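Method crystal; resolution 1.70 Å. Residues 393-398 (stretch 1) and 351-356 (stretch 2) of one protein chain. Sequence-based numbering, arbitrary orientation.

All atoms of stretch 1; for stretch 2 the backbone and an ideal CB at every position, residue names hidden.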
# COMPACT_ATOMS: atom_id res chain seq x y z
N ILE A 393 -15.80 15.56 9.34
CA ILE A 393 -15.64 14.54 8.32
C ILE A 393 -16.19 13.18 8.77
O ILE A 393 -16.97 12.57 8.04
CB ILE A 393 -14.17 14.41 7.91
CG1 ILE A 393 -13.71 15.69 7.22
CG2 ILE A 393 -13.98 13.21 6.95
CD1 ILE A 393 -12.22 15.73 7.01
N TYR A 394 -15.81 12.74 9.96
CA TYR A 394 -16.36 11.49 10.52
C TYR A 394 -17.89 11.57 10.64
O TYR A 394 -18.61 10.63 10.33
CB TYR A 394 -15.77 11.19 11.88
CG TYR A 394 -14.37 10.61 11.93
CD1 TYR A 394 -13.99 9.56 11.10
CD2 TYR A 394 -13.44 11.10 12.84
CE1 TYR A 394 -12.69 9.02 11.17
CE2 TYR A 394 -12.16 10.58 12.92
CZ TYR A 394 -11.79 9.54 12.09
OH TYR A 394 -10.51 9.04 12.20
N GLU A 395 -18.38 12.72 11.09
CA GLU A 395 -19.81 12.89 11.28
C GLU A 395 -20.56 12.77 9.94
O GLU A 395 -21.59 12.11 9.86
CB GLU A 395 -20.09 14.24 11.94
CG GLU A 395 -21.56 14.53 12.14
CD GLU A 395 -22.21 13.65 13.20
OE1 GLU A 395 -23.43 13.44 13.08
OE2 GLU A 395 -21.53 13.19 14.15
N ALA A 396 -20.02 13.40 8.90
CA ALA A 396 -20.63 13.34 7.58
C ALA A 396 -20.55 11.95 6.98
O ALA A 396 -21.29 11.62 6.06
CB ALA A 396 -19.97 14.35 6.65
N ALA A 397 -19.62 11.14 7.48
CA ALA A 397 -19.41 9.81 6.95
C ALA A 397 -20.34 8.79 7.59
O ALA A 397 -20.33 7.61 7.23
CB ALA A 397 -17.96 9.39 7.17
N ARG A 398 -21.17 9.23 8.54
CA ARG A 398 -22.02 8.29 9.28
C ARG A 398 -22.98 7.52 8.38
O ARG A 398 -23.47 8.00 7.34
CB ARG A 398 -22.81 9.02 10.38
CG ARG A 398 -21.99 9.40 11.62
CD ARG A 398 -22.80 10.23 12.59
NE ARG A 398 -23.96 9.48 13.05
CZ ARG A 398 -25.16 10.02 13.26
NH1 ARG A 398 -26.17 9.25 13.66
NH2 ARG A 398 -25.34 11.32 13.06
OXT ARG A 398 -23.29 6.37 8.68
N UNK A 351 -18.76 -0.68 0.90
CA UNK A 351 -19.69 0.36 1.37
C UNK A 351 -19.00 1.60 1.90
O UNK A 351 -17.89 1.53 2.44
CB UNK A 351 -20.59 -0.21 2.47
N UNK A 352 -19.67 2.74 1.80
CA UNK A 352 -19.01 4.01 2.09
C UNK A 352 -19.58 4.82 3.26
O UNK A 352 -19.23 5.98 3.43
CB UNK A 352 -19.06 4.88 0.83
N UNK A 353 -20.44 4.23 4.09
CA UNK A 353 -20.92 4.91 5.29
C UNK A 353 -20.66 4.07 6.54
O UNK A 353 -20.70 2.84 6.48
CB UNK A 353 -22.41 5.22 5.16
N UNK A 354 -20.41 4.73 7.67
CA UNK A 354 -20.17 4.04 8.94
C UNK A 354 -21.34 3.12 9.26
O UNK A 354 -21.14 2.00 9.71
CB UNK A 354 -19.96 5.04 10.07
N UNK A 355 -22.55 3.58 8.98
CA UNK A 355 -23.73 2.78 9.31
C UNK A 355 -23.78 1.44 8.56
O UNK A 355 -24.37 0.47 9.05
CB UNK A 355 -24.99 3.58 9.00
N UNK A 356 -23.17 1.37 7.38
CA UNK A 356 -23.09 0.11 6.63
C UNK A 356 -22.30 -0.96 7.37
O UNK A 356 -22.44 -2.15 7.07
CB UNK A 356 -22.45 0.36 5.26

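Position 351 lies beyond the reach of stretch 1, with nothing of it within 5.5 Å of the ideal CB. Its phi of -60° and psi of 152° would suit many residues, proline among them. The deposited residue is Pro-351, which makes no contact with stretch 1.

At position 352 the CA-to-CB bond points sideways and again meets no atom of stretch 1 within 5.5 Å, so the contact sets little preference. The residue is Thr-352, its hydroxyl hydrogen-bonded elsewhere in the structure.

Position 353 is more informative. Its CB is directed sideways, 3.7 Å from Arg-398 O and 3.8 Å from Ala-397 O, so the surroundings are rich in acceptors and carry the negative charge of the chain terminus. A polar or positively charged side chain, or a ring with polarized C-H groups, would fit better than an acid. The residue is His-353. Its CD2 approaches Arg-398 O at 3.4 Å, while Ala-397 O lies at the ring edge, near its plane. The same carbonyl receives a CA-H...O contact, with His-353 CA 3.4 Å from Ala-397 O.

Position 354 points toward stretch 1. Its backbone N donates a hydrogen bond to Ala-397 O (2.9 Å, 168°), an anchor available to any residue except proline. Beyond CB, the backbone of Tyr-394 and the aliphatic part of Arg-398 leave room for a medium-sized apolar side chain; leucine, isoleucine or methionine could be considered. The residue is Leu-354, with chi1 m and chi2 t. Its CD1 comes within 3.8 Å of Tyr-394 O and 4.2 Å of Arg-398 CG, packing the branch against the end of the helix and the last side chain.

At position 355 the ideal CB is only 3.3 Å from Arg-398 OXT, a tight approach that allows glycine, alanine or serine, and of these serine alone could also offer a side-chain donor to the carboxylate. The residue is Ser-355. Here the backbone binds the terminal carboxylate itself: Ser-355 N donates to Arg-398 OXT at 2.9 Å. In the p rotamer, Ser-355 OG lies 3.2 Å from Arg-398 OXT and is hydrogen-bonded to a water (OG to water O, 2.8 Å) that donates to Arg-398 O (water O to Arg-398 O, 2.7 Å), linking the hydroxyl to the carboxylate.

Position 356 has its CB sideways and no atom of stretch 1 within 5.5 Å; a polar residue able to accept from the backbone N-H of 353 would serve. Asp-356 does so, accepting from His-353 N at OD2 (3.0 Å) and thereby bracing the turn.

Stretch 2 (351-356) PTHLSD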
# COMPACT_ATOMS: atom_id res chain seq x y z
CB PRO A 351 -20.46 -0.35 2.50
CG PRO A 351 -20.38 -1.79 2.16
CD PRO A 351 -19.02 -1.98 1.54
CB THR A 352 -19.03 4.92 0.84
OG1 THR A 352 -20.38 5.21 0.49
CG2 THR A 352 -18.33 4.22 -0.34
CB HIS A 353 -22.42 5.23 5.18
CG HIS A 353 -22.77 6.17 4.06
ND1 HIS A 353 -23.16 5.74 2.82
CD2 HIS A 353 -22.77 7.53 4.01
CE1 HIS A 353 -23.39 6.79 2.04
NE2 HIS A 353 -23.16 7.88 2.74
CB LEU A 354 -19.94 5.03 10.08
CG LEU A 354 -18.62 5.81 10.00
CD1 LEU A 354 -18.59 6.93 11.03
CD2 LEU A 354 -17.46 4.87 10.22
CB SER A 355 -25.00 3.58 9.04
OG SER A 355 -25.13 3.91 7.68
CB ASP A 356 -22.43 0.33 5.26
CG ASP A 356 -23.21 1.27 4.38
OD1 ASP A 356 -24.46 1.17 4.34
OD2 ASP A 356 -22.58 2.11 3.71
O HOH W 1 -25.54 6.47 6.61
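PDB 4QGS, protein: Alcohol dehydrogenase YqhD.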